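Beta-lactamase (PDB 6N1N) probably hydrolyses the beta-lactam ring of antibiotics to give substituted beta-amino acids, as a class D serine beta-lactamase linked to antibiotic resistance. Local coordinates at residues Y125-V130 and S142-S146; A108-S113 and K134-W138; N11-I15 and M241-L246; T26-N32 and E211-A217. All coordinates share one frame; numbering follows the deposited sequence.

Contact 1. Residues Y125-V130 and S142-S146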
loop_
_atom_site.group_PDB
_atom_site.type_symbol
_atom_site.label_atom_id
_atom_site.label_comp_id
_atom_site.label_asym_id
_atom_site.label_seq_id
_atom_site.Cartn_x
_atom_site.Cartn_y
_atom_site.Cartn_z
ATOM N N TYR A 125 2.179 12.724 0.143
ATOM C CA TYR A 125 1.249 11.632 -0.124
ATOM C C TYR A 125 0.232 12.094 -1.149
ATOM O O TYR A 125 -0.893 12.494 -0.834
ATOM C CB TYR A 125 0.603 11.139 1.154
ATOM C CG TYR A 125 0.049 9.725 0.999
ATOM C CD1 TYR A 125 0.860 8.609 1.227
ATOM C CD2 TYR A 125 -1.234 9.506 0.548
ATOM C CE1 TYR A 125 0.374 7.314 1.068
ATOM C CE2 TYR A 125 -1.737 8.207 0.377
ATOM C CZ TYR A 125 -0.926 7.118 0.653
ATOM O OH TYR A 125 -1.403 5.845 0.468
ATOM N N GLY A 126 0.637 12.001 -2.417
ATOM C CA GLY A 126 -0.290 12.232 -3.512
ATOM C C GLY A 126 -0.786 13.662 -3.551
ATOM O O GLY A 126 -0.030 14.617 -3.329
ATOM N N ASN A 127 -2.086 13.829 -3.838
ATOM C CA ASN A 127 -2.644 15.175 -3.881
ATOM C C ASN A 127 -2.881 15.778 -2.495
ATOM O O ASN A 127 -3.220 16.962 -2.397
ATOM C CB ASN A 127 -3.951 15.195 -4.693
ATOM C CG ASN A 127 -5.049 14.334 -4.088
ATOM O OD1 ASN A 127 -4.914 13.799 -2.986
ATOM N ND2 ASN A 127 -6.175 14.214 -4.818
ATOM N N GLN A 128 -2.677 14.997 -1.432
ATOM C CA GLN A 128 -2.762 15.461 -0.047
ATOM C C GLN A 128 -4.128 16.033 0.301
ATOM O O GLN A 128 -4.231 16.843 1.220
ATOM C CB GLN A 128 -1.672 16.492 0.258
ATOM C CG GLN A 128 -0.265 15.947 0.033
ATOM C CD GLN A 128 0.830 16.941 0.366
ATOM O OE1 GLN A 128 0.653 17.807 1.216
ATOM N NE2 GLN A 128 1.970 16.830 -0.323
ATOM N N ILE A 129 -5.182 15.576 -0.378
ATOM C CA ILE A 129 -6.548 16.056 -0.134
ATOM C C ILE A 129 -7.232 15.230 0.958
ATOM O O ILE A 129 -7.260 13.998 0.894
ATOM C CB ILE A 129 -7.390 16.013 -1.425
ATOM C CG1 ILE A 129 -6.744 16.766 -2.587
ATOM C CG2 ILE A 129 -8.813 16.558 -1.151
ATOM C CD1 ILE A 129 -6.566 18.210 -2.389
ATOM N N VAL A 130 -7.827 15.921 1.930
ATOM C CA VAL A 130 -8.718 15.343 2.943
ATOM C C VAL A 130 -10.088 15.990 2.765
ATOM O O VAL A 130 -10.216 17.207 2.922
ATOM C CB VAL A 130 -8.185 15.592 4.362
ATOM C CG1 VAL A 130 -9.115 15.050 5.426
ATOM C CG2 VAL A 130 -6.770 14.991 4.519
ATOM N N SER A 142 -11.365 11.364 -2.591
ATOM C CA SER A 142 -10.787 12.691 -2.382
ATOM C C SER A 142 -9.279 12.583 -2.479
ATOM O O SER A 142 -8.653 13.139 -3.404
ATOM C CB SER A 142 -11.232 13.277 -1.038
ATOM O OG SER A 142 -10.845 12.501 0.077
ATOM N N LEU A 143 -8.662 11.872 -1.546
ATOM C CA LEU A 143 -7.232 11.593 -1.595
ATOM C C LEU A 143 -6.891 10.654 -2.746
ATOM O O LEU A 143 -7.548 9.632 -2.964
ATOM C CB LEU A 143 -6.777 10.985 -0.266
ATOM C CG LEU A 143 -5.282 10.664 -0.130
ATOM C CD1 LEU A 143 -4.435 11.925 -0.258
ATOM C CD2 LEU A 143 -4.979 10.036 1.219
ATOM N N LYS A 144 -5.860 11.005 -3.499
ATOM C CA LYS A 144 -5.427 10.182 -4.613
ATOM C C LYS A 144 -3.903 10.211 -4.670
ATOM O O LYS A 144 -3.293 11.217 -4.309
ATOM C CB LYS A 144 -5.982 10.663 -5.961
ATOM C CG LYS A 144 -7.515 10.656 -6.088
ATOM C CD LYS A 144 -7.930 11.013 -7.536
ATOM C CE LYS A 144 -9.423 11.223 -7.696
ATOM N NZ LYS A 144 -10.194 9.979 -7.474
ATOM N N ILE A 145 -3.306 9.128 -5.169
ATOM C CA ILE A 145 -1.851 8.985 -5.218
ATOM C C ILE A 145 -1.459 8.130 -6.414
ATOM O O ILE A 145 -2.200 7.253 -6.844
ATOM C CB ILE A 145 -1.306 8.390 -3.890
ATOM C CG1 ILE A 145 0.226 8.388 -3.886
ATOM C CG2 ILE A 145 -1.850 6.963 -3.627
ATOM C CD1 ILE A 145 0.812 8.167 -2.510
ATOM N N SER A 146 -0.291 8.445 -7.013
ATOM C CA SER A 146 0.150 7.660 -8.159
ATOM C C SER A 146 1.052 6.525 -7.706
ATOM O O SER A 146 1.576 6.545 -6.589
ATOM C CB SER A 146 0.918 8.529 -9.144
ATOM O OG SER A 146 2.190 8.883 -8.611
#
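Over the centre of one face of the Tyr125 ring sits the delta methyl of Ile145, its CD1 3.6 Å from the ring centroid and almost on the ring normal; CD2 of Leu143 approaches the same ring obliquely, 3.8 Å from Tyr125 CE2. Phe53 and Phe153 meet this tyrosine in edge-to-face pairs, which places it in an aromatic cluster about 9 Å from the side chain of Ser51, the predicted acylated serine. The motif is a type II' beta turn from Tyr125 to Gln128, joined to an Asx turn and laid against 142-146, extended from Leu143 on, which leads into helix 147-159. Gly126 suits the second turn position, where phi is 65°, a positive value that glycine adopts easily, and its CA comes as close as 3.3 Å to Lys144 O. Asn127 ties the turn to 142-144, a later part of the same long loop. Its backbone N donates to Lys144 O at 2.9 Å, and its side chain, with CG held between the backbone N and the carbonyl carbon (chi1 62°), folds back over the neighbouring segment. The amide thus works with both ends, as asparagine can: ND2 gives an in-plane bond to Ser142 O at 3.0 Å, while OD1 takes two donors. The ammonium of Lys144 turns the other way, to a salt bridge with Glu195. At Asn127 OD1 the two N-H groups come from opposite faces of the amide plane, Lys144 N at 3.0 Å and Ile129 N, the Asx-turn donor, at 3.2 Å.

Contact 2. Residues A108-S113 and K134-W138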
loop_
_atom_site.group_PDB
_atom_site.type_symbol
_atom_site.label_atom_id
_atom_site.label_comp_id
_atom_site.label_asym_id
_atom_site.label_seq_id
_atom_site.Cartn_x
_atom_site.Cartn_y
_atom_site.Cartn_z
ATOM N N ALA A 108 -9.099 7.018 13.307
ATOM C CA ALA A 108 -9.036 8.311 12.651
ATOM C C ALA A 108 -9.886 9.343 13.387
ATOM O O ALA A 108 -9.586 10.540 13.319
ATOM C CB ALA A 108 -9.478 8.171 11.196
ATOM N N GLY A 109 -10.895 8.905 14.143
ATOM C CA GLY A 109 -11.705 9.842 14.905
ATOM C C GLY A 109 -10.944 10.577 15.993
ATOM O O GLY A 109 -11.366 11.669 16.410
ATOM N N LYS A 110 -9.852 9.998 16.476
ATOM C CA LYS A 110 -9.004 10.616 17.477
ATOM C C LYS A 110 -8.035 11.635 16.887
ATOM O O LYS A 110 -7.290 12.249 17.651
ATOM C CB LYS A 110 -8.168 9.557 18.220
ATOM C CG LYS A 110 -8.899 8.630 19.222
ATOM C CD LYS A 110 -7.848 7.823 20.005
ATOM C CE LYS A 110 -8.437 6.870 21.020
ATOM N NZ LYS A 110 -9.509 6.040 20.432
ATOM N N ILE A 111 -7.987 11.778 15.561
ATOM C CA ILE A 111 -6.997 12.616 14.881
ATOM C C ILE A 111 -7.733 13.725 14.124
ATOM O O ILE A 111 -8.618 13.451 13.304
ATOM C CB ILE A 111 -6.113 11.790 13.932
ATOM C CG1 ILE A 111 -5.467 10.617 14.686
ATOM C CG2 ILE A 111 -5.011 12.672 13.300
ATOM C CD1 ILE A 111 -4.776 9.614 13.771
ATOM N N LYS A 112 -7.363 14.973 14.385
ATOM C CA LYS A 112 -7.960 16.094 13.662
ATOM C C LYS A 112 -7.550 16.121 12.191
ATOM O O LYS A 112 -6.443 15.717 11.815
ATOM C CB LYS A 112 -7.536 17.421 14.299
ATOM C CG LYS A 112 -7.977 17.614 15.735
ATOM C CD LYS A 112 -9.457 17.829 15.827
ATOM C CE LYS A 112 -9.849 18.323 17.215
ATOM N NZ LYS A 112 -11.318 18.563 17.342
ATOM N N SER A 113 -8.438 16.661 11.354
ATOM C CA SER A 113 -8.137 16.787 9.925
ATOM C C SER A 113 -6.830 17.551 9.664
ATOM O O SER A 113 -6.050 17.180 8.782
ATOM C CB SER A 113 -9.322 17.451 9.220
ATOM O OG SER A 113 -8.918 18.133 8.052
ATOM N N LYS A 134 -13.606 12.819 7.406
ATOM C CA LYS A 134 -12.225 12.818 7.864
ATOM C C LYS A 134 -11.818 11.481 8.463
ATOM O O LYS A 134 -10.643 11.306 8.785
ATOM C CB LYS A 134 -11.991 13.977 8.842
ATOM C CG LYS A 134 -12.270 13.715 10.305
ATOM C CD LYS A 134 -11.080 14.202 11.122
ATOM C CE LYS A 134 -11.363 14.150 12.601
ATOM N NZ LYS A 134 -11.462 12.743 13.055
ATOM N N ASN A 135 -12.750 10.539 8.572
ATOM C CA ASN A 135 -12.463 9.171 8.973
ATOM C C ASN A 135 -12.489 8.192 7.807
ATOM O O ASN A 135 -12.447 6.978 8.037
ATOM C CB ASN A 135 -13.468 8.713 10.033
ATOM C CG ASN A 135 -14.907 8.788 9.547
ATOM O OD1 ASN A 135 -15.179 9.169 8.404
ATOM N ND2 ASN A 135 -15.839 8.424 10.421
ATOM N N SER A 136 -12.563 8.682 6.556
ATOM C CA SER A 136 -12.587 7.769 5.412
ATOM C C SER A 136 -12.122 8.443 4.113
ATOM O O SER A 136 -12.493 7.994 3.034
ATOM C CB SER A 136 -13.993 7.171 5.234
ATOM O OG SER A 136 -14.972 8.162 5.029
ATOM N N PHE A 137 -11.316 9.495 4.204
ATOM C CA PHE A 137 -10.860 10.201 3.016
ATOM C C PHE A 137 -9.978 9.360 2.117
ATOM O O PHE A 137 -9.732 9.772 0.977
ATOM C CB PHE A 137 -10.099 11.476 3.419
ATOM C CG PHE A 137 -8.963 11.239 4.378
ATOM C CD1 PHE A 137 -7.693 10.965 3.909
ATOM C CD2 PHE A 137 -9.170 11.263 5.749
ATOM C CE1 PHE A 137 -6.658 10.718 4.787
ATOM C CE2 PHE A 137 -8.116 11.013 6.612
ATOM C CZ PHE A 137 -6.878 10.741 6.113
ATOM N N TRP A 138 -9.507 8.206 2.588
ATOM C CA TRP A 138 -8.663 7.356 1.774
ATOM C C TRP A 138 -9.458 6.364 0.947
ATOM O O TRP A 138 -8.863 5.686 0.102
ATOM C CB TRP A 138 -7.636 6.637 2.656
ATOM C CG TRP A 138 -8.201 5.784 3.712
ATOM C CD1 TRP A 138 -8.441 4.451 3.621
ATOM C CD2 TRP A 138 -8.551 6.166 5.051
ATOM N NE1 TRP A 138 -8.916 3.966 4.810
ATOM C CE2 TRP A 138 -9.026 4.999 5.700
ATOM C CE3 TRP A 138 -8.526 7.370 5.759
ATOM C CZ2 TRP A 138 -9.458 5.000 7.028
ATOM C CZ3 TRP A 138 -8.984 7.369 7.075
ATOM C CH2 TRP A 138 -9.432 6.189 7.693
#
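Lys134 reaches across to the turn 108-111 and puts its ammonium on a backbone carbonyl, NZ donating to Ala108 O at 2.9 Å. The side chain gets there by a bent route: CG lies roughly between the backbone N and the carbonyl carbon, chi2 (131°) departs from any staggered value, and a further bend at chi4 swings NZ onto the turn. Such a conformation looks somewhat strained, and a long, flexible lysine can afford it. On the way its CD passes 3.6 Å from Ser113 N, whose N-H is bonded to a glycerol. Ala108 O is gripped twice, because Ile111 N closes the type I beta turn on it at 3.0 Å from the face opposite to NZ. This turn links helix 101-108 to helix 113-122 in the helical part of the penicillin-recognising serine enzyme fold, and 134-138 runs alongside it toward the active site. Trp138 has its CG between the backbone N and the carbonyl carbon (chi1 59°), which brings the far rim of the indole to Ala108: CH2 is 4.0 Å from Ala108 CB, the methyl lying at the ring edge near its plane. The same CB packs 3.9 Å from Asn135 CA, where a small residue suits the close approach of the two backbones. At the other end of the indole, Trp138 NE1 is hydrogen-bonded to OQ2 of the carboxylated Lys54.

Contact 3. Residues N11-I15 and M241-L246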
loop_
_atom_site.group_PDB
_atom_site.type_symbol
_atom_site.label_atom_id
_atom_site.label_comp_id
_atom_site.label_asym_id
_atom_site.label_seq_id
_atom_site.Cartn_x
_atom_site.Cartn_y
_atom_site.Cartn_z
ATOM N N ASN A 11 7.964 -7.996 -21.536
ATOM C CA ASN A 11 7.425 -9.183 -20.893
ATOM C C ASN A 11 6.535 -8.806 -19.725
ATOM O O ASN A 11 5.625 -9.567 -19.373
ATOM C CB ASN A 11 8.541 -10.105 -20.416
ATOM C CG ASN A 11 9.271 -10.767 -21.558
ATOM O OD1 ASN A 11 9.220 -10.304 -22.698
ATOM N ND2 ASN A 11 9.956 -11.859 -21.259
ATOM N N LEU A 12 6.769 -7.639 -19.113
ATOM C CA LEU A 12 5.893 -7.244 -18.019
ATOM C C LEU A 12 4.515 -6.859 -18.543
ATOM O O LEU A 12 3.493 -7.235 -17.952
ATOM C CB LEU A 12 6.506 -6.106 -17.218
ATOM C CG LEU A 12 7.786 -6.447 -16.432
ATOM C CD1 LEU A 12 8.165 -5.286 -15.562
ATOM C CD2 LEU A 12 7.620 -7.721 -15.601
ATOM N N GLN A 13 4.462 -6.084 -19.625
ATOM C CA GLN A 13 3.166 -5.752 -20.205
ATOM C C GLN A 13 2.400 -6.994 -20.629
ATOM O O GLN A 13 1.165 -7.014 -20.571
ATOM C CB GLN A 13 3.333 -4.827 -21.405
ATOM C CG GLN A 13 1.994 -4.408 -22.005
ATOM C CD GLN A 13 1.191 -3.565 -21.047
ATOM O OE1 GLN A 13 1.731 -2.677 -20.394
ATOM N NE2 GLN A 13 -0.106 -3.842 -20.948
ATOM N N LYS A 14 3.104 -8.029 -21.080
ATOM C CA LYS A 14 2.441 -9.263 -21.486
ATOM C C LYS A 14 1.605 -9.866 -20.361
ATOM O O LYS A 14 0.576 -10.488 -20.636
ATOM C CB LYS A 14 3.498 -10.256 -21.979
ATOM C CG LYS A 14 3.000 -11.674 -22.246
ATOM C CD LYS A 14 4.163 -12.683 -22.279
ATOM C CE LYS A 14 4.846 -12.831 -20.905
ATOM N NZ LYS A 14 6.040 -13.732 -20.926
ATOM N N ILE A 15 2.021 -9.715 -19.099
ATOM C CA ILE A 15 1.238 -10.300 -18.014
ATOM C C ILE A 15 -0.105 -9.601 -17.915
ATOM O O ILE A 15 -1.141 -10.229 -17.648
ATOM C CB ILE A 15 1.995 -10.215 -16.672
ATOM C CG1 ILE A 15 3.341 -10.934 -16.749
ATOM C CG2 ILE A 15 1.122 -10.795 -15.550
ATOM C CD1 ILE A 15 4.296 -10.539 -15.620
HETATM N N MSE A 241 5.185 -12.925 -10.088
HETATM C CA MSE A 241 5.573 -13.245 -11.464
HETATM C C MSE A 241 6.465 -12.164 -12.075
HETATM O O MSE A 241 7.438 -12.488 -12.760
HETATM C CB MSE A 241 4.329 -13.480 -12.336
HETATM C CG MSE A 241 3.667 -14.781 -12.008
HETATM SE SE MSE A 241 1.942 -14.903 -12.920
HETATM C CE MSE A 241 2.509 -14.158 -14.573
ATOM N N ALA A 242 6.122 -10.893 -11.851
ATOM C CA ALA A 242 6.976 -9.806 -12.307
ATOM C C ALA A 242 8.359 -9.903 -11.675
ATOM O O ALA A 242 9.369 -9.741 -12.372
ATOM C CB ALA A 242 6.337 -8.458 -11.993
ATOM N N PHE A 243 8.429 -10.170 -10.363
ATOM C CA PHE A 243 9.734 -10.324 -9.723
ATOM C C PHE A 243 10.541 -11.462 -10.362
ATOM O O PHE A 243 11.744 -11.313 -10.622
ATOM C CB PHE A 243 9.597 -10.605 -8.215
ATOM C CG PHE A 243 8.993 -9.487 -7.393
ATOM C CD1 PHE A 243 9.028 -8.162 -7.787
ATOM C CD2 PHE A 243 8.393 -9.793 -6.172
ATOM C CE1 PHE A 243 8.458 -7.166 -6.981
ATOM C CE2 PHE A 243 7.838 -8.784 -5.380
ATOM C CZ PHE A 243 7.892 -7.477 -5.792
ATOM N N ARG A 244 9.900 -12.609 -10.609
ATOM C CA ARG A 244 10.612 -13.727 -11.220
ATOM C C ARG A 244 11.059 -13.378 -12.629
ATOM O O ARG A 244 12.160 -13.740 -13.041
ATOM C CB ARG A 244 9.736 -14.987 -11.216
ATOM C CG ARG A 244 9.598 -15.566 -9.796
ATOM C CD ARG A 244 8.981 -16.957 -9.757
ATOM N NE ARG A 244 7.589 -16.919 -10.177
ATOM C CZ ARG A 244 6.539 -16.838 -9.351
ATOM N NH1 ARG A 244 6.697 -16.809 -8.033
ATOM N NH2 ARG A 244 5.324 -16.793 -9.862
ATOM N N GLU A 245 10.213 -12.685 -13.390
ATOM C CA GLU A 245 10.602 -12.271 -14.736
ATOM C C GLU A 245 11.862 -11.410 -14.704
ATOM O O GLU A 245 12.742 -11.545 -15.568
ATOM C CB GLU A 245 9.438 -11.528 -15.396
ATOM C CG GLU A 245 9.770 -10.881 -16.724
ATOM C CD GLU A 245 10.068 -11.890 -17.803
ATOM O OE1 GLU A 245 9.330 -12.904 -17.899
ATOM O OE2 GLU A 245 11.043 -11.655 -18.550
ATOM N N LEU A 246 11.996 -10.570 -13.690
ATOM C CA LEU A 246 13.121 -9.656 -13.557
ATOM C C LEU A 246 14.318 -10.265 -12.832
ATOM O O LEU A 246 15.315 -9.561 -12.637
ATOM C CB LEU A 246 12.683 -8.381 -12.813
ATOM C CG LEU A 246 11.640 -7.551 -13.565
ATOM C CD1 LEU A 246 10.994 -6.507 -12.678
ATOM C CD2 LEU A 246 12.243 -6.874 -14.785
#
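Segments 11-15 and 241-245 are short helical pieces that run nearly antiparallel, 159° between their directions, with axes 10.3 Å apart at closest approach. They belong to the first and last helices of the chain, which lie together on one face of the central sheet, as terminal helices do in the alpha/beta domain of serine beta-lactamases. Leu12 and Ile15, one helical turn apart, give the first helix its apolar side. Leu12 CD2 rests 3.9 Å from Ala242 CB, whose small methyl lets the leucine close on the partner helix, and its other branch, CD1, meets Leu246 CD1 at 4.2 Å. Beneath them Leu12 and Leu246 share Ile36 of the neighbouring strand as a floor. Ile15 meets the flexible end of Met241, present here as selenomethionine. The bend at its last torsion (chi3 41°) carries CE to the branched isoleucine, 3.8 Å from Ile15 CG2 and 4.0 Å from Ile15 CG1. Toward the rim the contact turns polar, where Asn11 and the solvent-exposed Glu245 cross at about a right angle. Glu245 leaves its helix with CG anti to the backbone N, then bends at chi2, so that its aliphatic CG also lies against Leu12 CD2 while the carboxylate rises to Asn11. The bond there is far from straight: Asn11 ND2 meets Glu245 OE2 at 2.9 Å from above the carboxylate plane, and the oxygen is tilted from the plane of the Asn11 amide.

Contact 4. Residues T26-N32 and E211-A217; sequences TIYDYKN and ENVYFFA
Asp29 (chi1 173°) and Asn212 (chi1 -157°) both hold CG anti to the backbone N, which brings carboxylate and amide together at the end of the strand pair, their planes 63° apart. Asn212 ND2 donates to Asp29 OD1 at 2.9 Å from above the carboxylate plane, and Asn32 N reaches that oxygen from the opposite face, an Asx motif that fixes the turn leaving the strand. Asn32 ND2 binds Asp29 OD2 on its syn side, 2.9 Å away. Asn212 OD1 likewise serves two donors, Lys31 N at 2.9 Å and, from the opposite face, Val213 N of the next residue, so the short amide ties both segments. A water joins Asp29 OD2 to Tyr214 OH.

Beyond this cluster runs an antiparallel ladder: Thr26-Ala217 and Tyr28-Phe215 are hydrogen-bonded pairs, with Tyr28 N 2.8 Å from Phe215 O, and Ile27-Phe216 and Asp29-Tyr214 are non-hydrogen-bonded ones. Tyr28 and Phe215 lie side by side, CD2 to CD2 4.2 Å. Their large, flat rings suit the sheet face packed under helix 147-159, where both touch Ile155. Ile27 and Phe216 point to the other face, against Phe243 of helix 228-245, while strands 34-37 and 198-209 flank the pair.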
loop_
_atom_site.group_PDB
_atom_site.type_symbol
_atom_site.label_atom_id
_atom_site.label_comp_id
_atom_site.label_asym_id
_atom_site.label_seq_id
_atom_site.Cartn_x
_atom_site.Cartn_y
_atom_site.Cartn_z
ATOM N N THR A 26 5.184 -0.986 -11.455
ATOM C CA THR A 26 6.332 -0.093 -11.332
ATOM C C THR A 26 7.201 -0.621 -10.201
ATOM O O THR A 26 6.699 -0.913 -9.115
ATOM C CB THR A 26 5.871 1.354 -11.032
ATOM O OG1 THR A 26 4.974 1.780 -12.060
ATOM C CG2 THR A 26 7.048 2.319 -10.950
ATOM N N ILE A 27 8.517 -0.723 -10.447
ATOM C CA ILE A 27 9.466 -1.217 -9.471
ATOM C C ILE A 27 10.664 -0.279 -9.447
ATOM O O ILE A 27 11.081 0.242 -10.488
ATOM C CB ILE A 27 9.879 -2.662 -9.813
ATOM C CG1 ILE A 27 8.702 -3.622 -9.625
ATOM C CG2 ILE A 27 11.058 -3.125 -8.953
ATOM C CD1 ILE A 27 8.885 -4.940 -10.319
ATOM N N TYR A 28 11.202 -0.048 -8.252
ATOM C CA TYR A 28 12.436 0.712 -8.074
ATOM C C TYR A 28 13.465 -0.170 -7.388
ATOM O O TYR A 28 13.251 -0.624 -6.259
ATOM C CB TYR A 28 12.196 1.972 -7.260
ATOM C CG TYR A 28 13.440 2.825 -7.067
ATOM C CD1 TYR A 28 13.962 3.554 -8.113
ATOM C CD2 TYR A 28 14.056 2.895 -5.843
ATOM C CE1 TYR A 28 15.088 4.336 -7.942
ATOM C CE2 TYR A 28 15.173 3.684 -5.648
ATOM C CZ TYR A 28 15.689 4.406 -6.697
ATOM O OH TYR A 28 16.812 5.196 -6.532
ATOM N N ASP A 29 14.564 -0.408 -8.091
ATOM C CA ASP A 29 15.751 -1.092 -7.600
ATOM C C ASP A 29 16.579 -0.081 -6.810
ATOM O O ASP A 29 17.132 0.858 -7.376
ATOM C CB ASP A 29 16.467 -1.682 -8.815
ATOM C CG ASP A 29 17.821 -2.293 -8.496
ATOM O OD1 ASP A 29 18.415 -1.944 -7.474
ATOM O OD2 ASP A 29 18.305 -3.103 -9.323
ATOM N N TYR A 30 16.654 -0.276 -5.495
ATOM C CA TYR A 30 17.217 0.720 -4.588
ATOM C C TYR A 30 18.731 0.836 -4.717
ATOM O O TYR A 30 19.275 1.947 -4.829
ATOM C CB TYR A 30 16.813 0.344 -3.156
ATOM C CG TYR A 30 17.304 1.290 -2.096
ATOM C CD1 TYR A 30 16.653 2.486 -1.851
ATOM C CD2 TYR A 30 18.399 0.971 -1.326
ATOM C CE1 TYR A 30 17.110 3.360 -0.862
ATOM C CE2 TYR A 30 18.848 1.831 -0.334
ATOM C CZ TYR A 30 18.202 3.011 -0.111
ATOM O OH TYR A 30 18.678 3.850 0.854
ATOM N N LYS A 31 19.435 -0.295 -4.675
ATOM C CA LYS A 31 20.891 -0.265 -4.728
ATOM C C LYS A 31 21.388 0.343 -6.039
ATOM O O LYS A 31 22.323 1.167 -6.051
ATOM C CB LYS A 31 21.429 -1.680 -4.549
ATOM C CG LYS A 31 22.901 -1.836 -4.763
ATOM C CD LYS A 31 23.382 -3.178 -4.254
ATOM C CE LYS A 31 22.994 -4.291 -5.170
ATOM N NZ LYS A 31 23.497 -5.611 -4.644
ATOM N N ASN A 32 20.774 -0.044 -7.153
ATOM C CA ASN A 32 21.208 0.403 -8.469
ATOM C C ASN A 32 20.520 1.676 -8.947
ATOM O O ASN A 32 20.946 2.233 -9.965
ATOM C CB ASN A 32 20.990 -0.723 -9.478
ATOM C CG ASN A 32 21.846 -1.928 -9.174
ATOM O OD1 ASN A 32 23.090 -1.815 -9.066
ATOM N ND2 ASN A 32 21.220 -3.089 -9.025
ATOM N N GLU A 211 20.625 -9.002 -1.672
ATOM C CA GLU A 211 21.391 -7.900 -1.089
ATOM C C GLU A 211 20.944 -6.572 -1.688
ATOM O O GLU A 211 21.748 -5.734 -2.084
ATOM C CB GLU A 211 22.895 -8.120 -1.264
ATOM C CG GLU A 211 23.455 -9.231 -0.382
ATOM C CD GLU A 211 24.972 -9.394 -0.505
ATOM O OE1 GLU A 211 25.447 -9.764 -1.604
ATOM O OE2 GLU A 211 25.683 -9.142 0.495
ATOM N N ASN A 212 19.631 -6.380 -1.718
ATOM C CA ASN A 212 19.043 -5.211 -2.348
ATOM C C ASN A 212 17.656 -5.025 -1.767
ATOM O O ASN A 212 17.187 -5.825 -0.941
ATOM C CB ASN A 212 18.983 -5.414 -3.862
ATOM C CG ASN A 212 18.922 -4.127 -4.645
ATOM O OD1 ASN A 212 18.580 -3.053 -4.138
ATOM N ND2 ASN A 212 19.214 -4.247 -5.921
ATOM N N VAL A 213 16.993 -3.967 -2.219
ATOM C CA VAL A 213 15.592 -3.704 -1.907
ATOM C C VAL A 213 14.907 -3.287 -3.203
ATOM O O VAL A 213 15.406 -2.422 -3.927
ATOM C CB VAL A 213 15.396 -2.592 -0.863
ATOM C CG1 VAL A 213 13.940 -2.547 -0.387
ATOM C CG2 VAL A 213 16.292 -2.791 0.298
ATOM N N TYR A 214 13.740 -3.860 -3.464
ATOM C CA TYR A 214 12.933 -3.518 -4.631
ATOM C C TYR A 214 11.587 -2.989 -4.139
ATOM O O TYR A 214 10.776 -3.736 -3.580
ATOM C CB TYR A 214 12.751 -4.719 -5.563
ATOM C CG TYR A 214 14.069 -5.295 -6.018
ATOM C CD1 TYR A 214 14.687 -4.867 -7.199
ATOM C CD2 TYR A 214 14.751 -6.227 -5.234
ATOM C CE1 TYR A 214 15.899 -5.356 -7.579
ATOM C CE2 TYR A 214 15.974 -6.726 -5.618
ATOM C CZ TYR A 214 16.544 -6.298 -6.781
ATOM O OH TYR A 214 17.744 -6.833 -7.151
ATOM N N PHE A 215 11.361 -1.691 -4.361
ATOM C CA PHE A 215 10.074 -1.072 -4.066
ATOM C C PHE A 215 9.127 -1.291 -5.226
ATOM O O PHE A 215 9.547 -1.292 -6.383
ATOM C CB PHE A 215 10.283 0.415 -3.795
ATOM C CG PHE A 215 11.156 0.671 -2.598
ATOM C CD1 PHE A 215 10.591 0.844 -1.357
ATOM C CD2 PHE A 215 12.537 0.640 -2.693
ATOM C CE1 PHE A 215 11.381 1.020 -0.252
ATOM C CE2 PHE A 215 13.323 0.819 -1.590
ATOM C CZ PHE A 215 12.759 1.020 -0.363
ATOM N N PHE A 216 7.836 -1.506 -4.923
ATOM C CA PHE A 216 6.908 -1.830 -5.998
ATOM C C PHE A 216 5.534 -1.218 -5.785
ATOM O O PHE A 216 5.083 -1.007 -4.665
ATOM C CB PHE A 216 6.755 -3.361 -6.187
ATOM C CG PHE A 216 6.184 -4.080 -5.001
ATOM C CD1 PHE A 216 4.825 -4.293 -4.868
ATOM C CD2 PHE A 216 7.013 -4.547 -4.015
ATOM C CE1 PHE A 216 4.310 -4.952 -3.761
ATOM C CE2 PHE A 216 6.510 -5.211 -2.919
ATOM C CZ PHE A 216 5.146 -5.400 -2.791
ATOM N N ALA A 217 4.876 -0.928 -6.892
ATOM C CA ALA A 217 3.484 -0.507 -6.859
ATOM C C ALA A 217 2.826 -1.115 -8.088
ATOM O O ALA A 217 3.130 -0.737 -9.215
ATOM C CB ALA A 217 3.339 1.019 -6.847
HETATM O O HOH W 1 2.476 0.998 -11.463
HETATM O O HOH W 2 18.667 -6.330 -9.625
#

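Along the chain contact 3 encloses contact 4, and both enclose the other two: contact 4 pairs strands 22-29 and 212-222, and contact 3 pairs the helices just before and after them, 11-18 and 228-245. Their centres are 15 Å apart and they touch, Leu246 resting on Ile27, and Phe243 on Ile27 and Phe216, so the first and last helices meet on one sheet face. Contacts 1 and 2 lie in the helical region; their segments alternate along the chain, their centres lie 14 Å apart, and Phe137 packs against Leu143. Contact 2 is about 37 Å from contact 3, centre to centre. Helix 147-159 follows contact 1 and covers contact 4, thus connecting the loops near the active site with the sheet.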